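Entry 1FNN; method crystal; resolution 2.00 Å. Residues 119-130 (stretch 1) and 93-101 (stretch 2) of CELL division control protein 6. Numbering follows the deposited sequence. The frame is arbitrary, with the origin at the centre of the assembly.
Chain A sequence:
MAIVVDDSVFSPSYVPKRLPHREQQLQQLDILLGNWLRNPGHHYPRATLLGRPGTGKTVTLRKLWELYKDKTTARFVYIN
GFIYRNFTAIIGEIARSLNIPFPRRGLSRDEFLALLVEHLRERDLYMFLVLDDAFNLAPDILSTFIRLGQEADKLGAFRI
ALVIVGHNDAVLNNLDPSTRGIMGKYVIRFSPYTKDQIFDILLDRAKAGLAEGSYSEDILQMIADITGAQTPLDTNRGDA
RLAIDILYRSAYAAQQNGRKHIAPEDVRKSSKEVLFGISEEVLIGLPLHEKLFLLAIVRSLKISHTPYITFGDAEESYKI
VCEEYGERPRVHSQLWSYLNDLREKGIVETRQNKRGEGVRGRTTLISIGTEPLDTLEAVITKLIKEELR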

ATOM      1  N   HIS A 119      -6.974   7.744  36.354  1.00 41.35           N
ATOM      2  CA  HIS A 119      -6.295   8.907  35.748  1.00 39.40           C
ATOM      3  C   HIS A 119      -7.186   9.627  34.751  1.00 42.13           C
ATOM      4  O   HIS A 119      -7.296  10.862  34.801  1.00 43.04           O
ATOM      5  CB  HIS A 119      -4.964   8.481  35.120  1.00 38.56           C
ATOM      6  CG  HIS A 119      -3.807   8.530  36.071  1.00 48.22           C
ATOM      7  ND1 HIS A 119      -2.914   9.587  36.088  1.00 49.50           N
ATOM      8  CD2 HIS A 119      -3.403   7.653  37.032  1.00 46.42           C
ATOM      9  CE1 HIS A 119      -2.006   9.352  37.026  1.00 47.92           C
ATOM     10  NE2 HIS A 119      -2.279   8.194  37.610  1.00 48.34           N
ATOM     11  N   LEU A 120      -7.919   8.891  33.889  1.00 42.94           N
ATOM     12  CA  LEU A 120      -8.800   9.554  32.907  1.00 41.32           C
ATOM     13  C   LEU A 120      -9.875  10.392  33.584  1.00 42.05           C
ATOM     14  O   LEU A 120     -10.201  11.526  33.251  1.00 41.18           O
ATOM     15  CB  LEU A 120      -9.453   8.480  32.011  1.00 43.32           C
ATOM     16  CG  LEU A 120      -8.557   7.763  30.985  1.00 47.29           C
ATOM     17  CD1 LEU A 120      -9.332   6.638  30.291  1.00 39.18           C
ATOM     18  CD2 LEU A 120      -7.977   8.738  29.960  1.00 40.77           C
ATOM     19  N   ARG A 121     -10.446   9.816  34.648  1.00 48.74           N
ATOM     20  CA  ARG A 121     -11.471  10.464  35.456  1.00 48.38           C
ATOM     21  C   ARG A 121     -10.946  11.608  36.307  1.00 50.35           C
ATOM     22  O   ARG A 121     -11.416  12.744  36.150  1.00 50.47           O
ATOM     23  CB  ARG A 121     -12.115   9.431  36.396  1.00 60.08           C
ATOM     24  CG  ARG A 121     -13.169  10.040  37.313  1.00 67.95           C
ATOM     25  CD  ARG A 121     -13.852   8.955  38.153  1.00 70.84           C
ATOM     26  NE  ARG A 121     -15.140   9.476  38.582  1.00 80.60           N
ATOM     27  CZ  ARG A 121     -16.278   8.823  38.742  1.00 88.14           C
ATOM     28  NH1 ARG A 121     -16.386   7.522  38.514  1.00 88.68           N
ATOM     29  NH2 ARG A 121     -17.337   9.518  39.148  1.00 89.97           N
ATOM     30  N   GLU A 122      -9.915  11.362  37.111  1.00 50.62           N
ATOM     31  CA  GLU A 122      -9.457  12.408  38.041  1.00 52.19           C
ATOM     32  C   GLU A 122      -8.725  13.552  37.396  1.00 54.73           C
ATOM     33  O   GLU A 122      -8.593  14.648  37.958  1.00 54.14           O
ATOM     34  CB  GLU A 122      -8.561  11.738  39.104  1.00 57.02           C
ATOM     35  CG  GLU A 122      -9.300  10.631  39.856  1.00 68.53           C
ATOM     36  CD  GLU A 122     -10.667  11.022  40.386  1.00 71.65           C
ATOM     37  OE1 GLU A 122     -10.957  12.238  40.456  1.00 79.99           O
ATOM     38  OE2 GLU A 122     -11.468  10.126  40.737  1.00 74.90           O
ATOM     39  N   ARG A 123      -8.154  13.309  36.205  1.00 50.99           N
ATOM     40  CA  ARG A 123      -7.466  14.391  35.495  1.00 46.34           C
ATOM     41  C   ARG A 123      -8.407  14.931  34.425  1.00 46.47           C
ATOM     42  O   ARG A 123      -7.984  15.797  33.668  1.00 47.08           O
ATOM     43  CB  ARG A 123      -6.127  13.890  34.953  1.00 49.24           C
ATOM     44  CG  ARG A 123      -5.024  13.741  36.003  1.00 46.83           C
ATOM     45  CD  ARG A 123      -3.868  12.864  35.571  1.00 49.09           C
ATOM     46  NE  ARG A 123      -3.225  13.276  34.327  1.00 43.60           N
ATOM     47  CZ  ARG A 123      -2.513  12.519  33.520  1.00 42.95           C
ATOM     48  NH1 ARG A 123      -1.994  13.068  32.414  1.00 43.26           N
ATOM     49  NH2 ARG A 123      -2.290  11.232  33.754  1.00 42.91           N
ATOM     50  N   ASP A 124      -9.616  14.409  34.344  1.00 47.34           N
ATOM     51  CA  ASP A 124     -10.626  14.843  33.375  1.00 45.40           C
ATOM     52  C   ASP A 124     -10.030  14.833  31.951  1.00 42.30           C
ATOM     53  O   ASP A 124     -10.039  15.847  31.278  1.00 41.09           O
ATOM     54  CB  ASP A 124     -11.114  16.246  33.739  1.00 42.36           C
ATOM     55  CG  ASP A 124     -12.296  16.684  32.886  1.00 45.29           C
ATOM     56  OD1 ASP A 124     -13.121  15.834  32.529  1.00 49.63           O
ATOM     57  OD2 ASP A 124     -12.440  17.876  32.545  1.00 48.28           O
ATOM     58  N   LEU A 125      -9.600  13.653  31.515  1.00 40.58           N
ATOM     59  CA  LEU A 125      -8.895  13.526  30.249  1.00 40.18           C
ATOM     60  C   LEU A 125      -9.843  12.846  29.249  1.00 39.21           C
ATOM     61  O   LEU A 125     -10.831  12.247  29.658  1.00 38.54           O
ATOM     62  CB  LEU A 125      -7.678  12.605  30.341  1.00 40.53           C
ATOM     63  CG  LEU A 125      -6.586  12.974  31.353  1.00 42.17           C
ATOM     64  CD1 LEU A 125      -5.627  11.804  31.519  1.00 40.95           C
ATOM     65  CD2 LEU A 125      -5.894  14.265  30.966  1.00 43.84           C
ATOM     66  N   TYR A 126      -9.549  13.048  27.984  1.00 39.01           N
ATOM     67  CA  TYR A 126     -10.319  12.434  26.887  1.00 36.59           C
ATOM     68  C   TYR A 126      -9.248  11.886  25.933  1.00 35.46           C
ATOM     69  O   TYR A 126      -8.309  12.599  25.568  1.00 36.51           O
ATOM     70  CB  TYR A 126     -11.216  13.483  26.222  1.00 35.19           C
ATOM     71  CG  TYR A 126     -12.309  14.022  27.128  1.00 38.94           C
ATOM     72  CD1 TYR A 126     -12.122  15.214  27.826  1.00 43.27           C
ATOM     73  CD2 TYR A 126     -13.517  13.345  27.290  1.00 43.24           C
ATOM     74  CE1 TYR A 126     -13.098  15.726  28.663  1.00 44.46           C
ATOM     75  CE2 TYR A 126     -14.509  13.831  28.115  1.00 47.32           C
ATOM     76  CZ  TYR A 126     -14.286  15.024  28.797  1.00 50.64           C
ATOM     77  OH  TYR A 126     -15.281  15.506  29.616  1.00 54.35           O
ATOM     78  N   MET A 127      -9.330  10.589  25.697  1.00 34.73           N
ATOM     79  CA  MET A 127      -8.390   9.830  24.908  1.00 36.96           C
ATOM     80  C   MET A 127      -9.005   9.375  23.570  1.00 38.41           C
ATOM     81  O   MET A 127     -10.041   8.714  23.554  1.00 34.75           O
ATOM     82  CB  MET A 127      -7.983   8.590  25.733  1.00 32.57           C
ATOM     83  CG  MET A 127      -7.049   7.676  24.992  1.00 30.31           C
ATOM     84  SD  MET A 127      -6.238   6.384  25.884  1.00 33.70           S
ATOM     85  CE  MET A 127      -7.591   5.442  26.590  1.00 36.36           C
ATOM     86  N   PHE A 128      -8.354   9.749  22.483  1.00 38.19           N
ATOM     87  CA  PHE A 128      -8.652   9.153  21.168  1.00 36.94           C
ATOM     88  C   PHE A 128      -7.616   8.029  20.994  1.00 38.44           C
ATOM     89  O   PHE A 128      -6.452   8.291  20.685  1.00 33.38           O
ATOM     90  CB  PHE A 128      -8.530  10.213  20.094  1.00 38.88           C
ATOM     91  CG  PHE A 128      -8.532   9.827  18.651  1.00 35.62           C
ATOM     92  CD1 PHE A 128      -7.921  10.660  17.733  1.00 40.70           C
ATOM     93  CD2 PHE A 128      -9.126   8.666  18.183  1.00 39.36           C
ATOM     94  CE1 PHE A 128      -7.897  10.346  16.376  1.00 45.93           C
ATOM     95  CE2 PHE A 128      -9.106   8.345  16.834  1.00 38.36           C
ATOM     96  CZ  PHE A 128      -8.489   9.186  15.929  1.00 36.12           C
ATOM     97  N   LEU A 129      -8.049   6.810  21.218  1.00 35.22           N
ATOM     98  CA  LEU A 129      -7.186   5.647  21.207  1.00 35.65           C
ATOM     99  C   LEU A 129      -7.262   4.895  19.884  1.00 37.52           C
ATOM    100  O   LEU A 129      -8.334   4.636  19.324  1.00 35.59           O
ATOM    101  CB  LEU A 129      -7.587   4.753  22.384  1.00 33.74           C
ATOM    102  CG  LEU A 129      -6.852   3.421  22.552  1.00 37.58           C
ATOM    103  CD1 LEU A 129      -5.354   3.631  22.843  1.00 33.96           C
ATOM    104  CD2 LEU A 129      -7.512   2.585  23.652  1.00 32.03           C
ATOM    105  N   VAL A 130      -6.101   4.768  19.238  1.00 35.87           N
ATOM    106  CA  VAL A 130      -6.054   4.046  17.976  1.00 35.41           C
ATOM    107  C   VAL A 130      -5.311   2.732  18.243  1.00 37.72           C
ATOM    108  O   VAL A 130      -4.147   2.756  18.670  1.00 37.25           O
ATOM    109  CB  VAL A 130      -5.311   4.858  16.885  1.00 34.18           C
ATOM    110  CG1 VAL A 130      -5.189   3.997  15.633  1.00 36.69           C
ATOM    111  CG2 VAL A 130      -6.058   6.169  16.575  1.00 35.97           C
TER
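Stretch 2 (93-101) EIARSLNIP

Stretch 2 enters as the last turn or so of a helix that begins earlier in the chain, 93-97, and leaves through a turn at L98 and N99 into an extended I100 and P101. It runs antiparallel in register to stretch 1: I94 CA is nearest L129 CA (8.6 Å), L98 CA is nearest M127 CA (8.7 Å), and I100 CA is nearest H119 CA (7.1 Å). Together the two stretches bury 409 Å².

E93 makes no contact with stretch 1. I94, its CA-to-CB bond directed toward stretch 1 and its side chain in the m, t rotamer, is the first to touch, with CD1 4.0 Å from L129 CD1 and CG2 4.1 Å from M127 SD. A95, R96 and S97 stay out of reach; R96 NH1 instead lies 2.9 Å from E93 OE2, a salt bridge within the helix that rests on charge alone, since the oxygen is well out of the guanidinium plane.

L98, the first residue to leave helical phi/psi (-97/7), has the largest covered area of stretch 2, 79 Å². Its CD2 lies 3.9 Å from M127 SD and 4.0 Å from L120 CD2, while its CG is 4.3 Å from L125 CD1. Its carbonyl is also engaged: L98 O accepts hydrogen bonds from R123 NH1 (2.8 Å, 154°) and R123 NH2 (3.1 Å, 141°), lying near the guanidinium plane, where both NH1 and NH2 can point at it. R123 NH2 additionally donates to H119 ND1 at 2.9 Å, tying the two side chains together.

N99 has positive phi (48/57) and only grazes R123, its O 3.6 Å from R123 NH2. At I100 the backbone is extended (-106/116). I100 CG2 sits 3.6 Å from the H119 ring centroid, 18° off the normal, a CH-pi contact over one face. P101 closes the path: its CD is 3.6 Å from H119 CE1, and water 1 lies 2.8 Å from H119 NE2 and donates a weak bond to P101 O at 3.4 Å.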

ATOM      1  N   GLU A  93       2.336   1.477  27.020  1.00 43.92           N
ATOM      2  CA  GLU A  93       2.464   2.540  26.026  1.00 42.92           C
ATOM      3  C   GLU A  93       1.372   3.591  26.199  1.00 42.06           C
ATOM      4  O   GLU A  93       1.675   4.790  26.231  1.00 42.03           O
ATOM      5  CB  GLU A  93       2.492   1.966  24.605  1.00 45.98           C
ATOM      6  CG  GLU A  93       2.563   3.023  23.507  1.00 43.46           C
ATOM      7  CD  GLU A  93       3.812   3.885  23.587  1.00 54.19           C
ATOM      8  OE1 GLU A  93       4.698   3.515  24.400  1.00 44.55           O
ATOM      9  OE2 GLU A  93       3.900   4.907  22.852  1.00 44.79           O
ATOM     10  N   ILE A  94       0.160   3.197  26.606  1.00 40.39           N
ATOM     11  CA  ILE A  94      -0.906   4.156  26.888  1.00 38.04           C
ATOM     12  C   ILE A  94      -0.523   5.029  28.072  1.00 40.41           C
ATOM     13  O   ILE A  94      -0.675   6.247  28.104  1.00 36.38           O
ATOM     14  CB  ILE A  94      -2.218   3.410  27.246  1.00 41.83           C
ATOM     15  CG1 ILE A  94      -2.792   2.792  25.973  1.00 44.28           C
ATOM     16  CG2 ILE A  94      -3.276   4.317  27.875  1.00 36.23           C
ATOM     17  CD1 ILE A  94      -3.951   1.834  26.172  1.00 46.76           C
ATOM     18  N   ALA A  95       0.008   4.357  29.112  1.00 40.21           N
ATOM     19  CA  ALA A  95       0.444   5.058  30.321  1.00 39.42           C
ATOM     20  C   ALA A  95       1.556   6.055  30.054  1.00 43.57           C
ATOM     21  O   ALA A  95       1.646   7.193  30.563  1.00 44.54           O
ATOM     22  CB  ALA A  95       0.917   3.971  31.304  1.00 38.96           C
ATOM     23  N   ARG A  96       2.514   5.628  29.225  1.00 41.74           N
ATOM     24  CA  ARG A  96       3.580   6.543  28.824  1.00 43.35           C
ATOM     25  C   ARG A  96       3.027   7.706  28.022  1.00 43.72           C
ATOM     26  O   ARG A  96       3.372   8.876  28.245  1.00 40.14           O
ATOM     27  CB  ARG A  96       4.599   5.753  28.010  1.00 46.62           C
ATOM     28  CG  ARG A  96       5.895   6.492  27.734  1.00 61.67           C
ATOM     29  CD  ARG A  96       6.708   5.794  26.655  1.00 70.38           C
ATOM     30  NE  ARG A  96       6.699   6.488  25.383  1.00 80.91           N
ATOM     31  CZ  ARG A  96       5.713   6.926  24.631  1.00 85.16           C
ATOM     32  NH1 ARG A  96       4.431   6.788  24.950  1.00 92.14           N
ATOM     33  NH2 ARG A  96       5.961   7.545  23.483  1.00 90.98           N
ATOM     34  N   SER A  97       2.096   7.401  27.098  1.00 40.06           N
ATOM     35  CA  SER A  97       1.573   8.499  26.264  1.00 37.60           C
ATOM     36  C   SER A  97       0.742   9.453  27.096  1.00 38.17           C
ATOM     37  O   SER A  97       0.744  10.653  26.846  1.00 35.70           O
ATOM     38  CB  SER A  97       0.787   7.909  25.074  1.00 40.54           C
ATOM     39  OG  SER A  97       0.013   8.996  24.525  1.00 41.04           O
ATOM     40  N   LEU A  98       0.085   9.029  28.163  1.00 35.17           N
ATOM     41  CA  LEU A  98      -0.719   9.833  29.072  1.00 38.76           C
ATOM     42  C   LEU A  98       0.005  10.295  30.344  1.00 38.97           C
ATOM     43  O   LEU A  98      -0.586  10.923  31.230  1.00 40.58           O
ATOM     44  CB  LEU A  98      -1.931   8.978  29.490  1.00 42.46           C
ATOM     45  CG  LEU A  98      -3.326   9.240  28.923  1.00 50.56           C
ATOM     46  CD1 LEU A  98      -3.368  10.022  27.628  1.00 37.34           C
ATOM     47  CD2 LEU A  98      -4.178   7.978  28.821  1.00 43.26           C
ATOM     48  N   ASN A  99       1.315  10.062  30.447  1.00 37.33           N
ATOM     49  CA  ASN A  99       2.066  10.361  31.640  1.00 36.08           C
ATOM     50  C   ASN A  99       1.386   9.839  32.909  1.00 35.34           C
ATOM     51  O   ASN A  99       1.266  10.634  33.836  1.00 36.03           O
ATOM     52  CB  ASN A  99       2.166  11.901  31.827  1.00 41.19           C
ATOM     53  CG  ASN A  99       3.151  12.327  30.732  1.00 50.22           C
ATOM     54  OD1 ASN A  99       4.276  11.849  30.882  1.00 54.28           O
ATOM     55  ND2 ASN A  99       2.658  13.127  29.805  1.00 50.36           N
ATOM     56  N   ILE A 100       1.129   8.546  32.978  1.00 36.98           N
ATOM     57  CA  ILE A 100       0.527   7.967  34.191  1.00 40.27           C
ATOM     58  C   ILE A 100       1.682   7.210  34.858  1.00 42.89           C
ATOM     59  O   ILE A 100       2.181   6.255  34.281  1.00 42.11           O
ATOM     60  CB  ILE A 100      -0.539   6.915  33.849  1.00 41.65           C
ATOM     61  CG1 ILE A 100      -1.770   7.565  33.185  1.00 44.16           C
ATOM     62  CG2 ILE A 100      -0.949   6.087  35.073  1.00 44.19           C
ATOM     63  CD1 ILE A 100      -2.696   6.473  32.624  1.00 39.70           C
ATOM     64  N   PRO A 101       2.079   7.628  36.048  1.00 43.03           N
ATOM     65  CA  PRO A 101       3.185   6.950  36.723  1.00 43.79           C
ATOM     66  C   PRO A 101       2.730   5.577  37.203  1.00 43.16           C
ATOM     67  O   PRO A 101       1.651   5.506  37.801  1.00 44.30           O
ATOM     68  CB  PRO A 101       3.511   7.867  37.906  1.00 41.28           C
ATOM     69  CG  PRO A 101       2.710   9.101  37.715  1.00 45.77           C
ATOM     70  CD  PRO A 101       1.520   8.741  36.823  1.00 42.44           C
TER
HETATM   71  O   HOH W   1      -0.618   7.192  39.627  1.00 56.02           O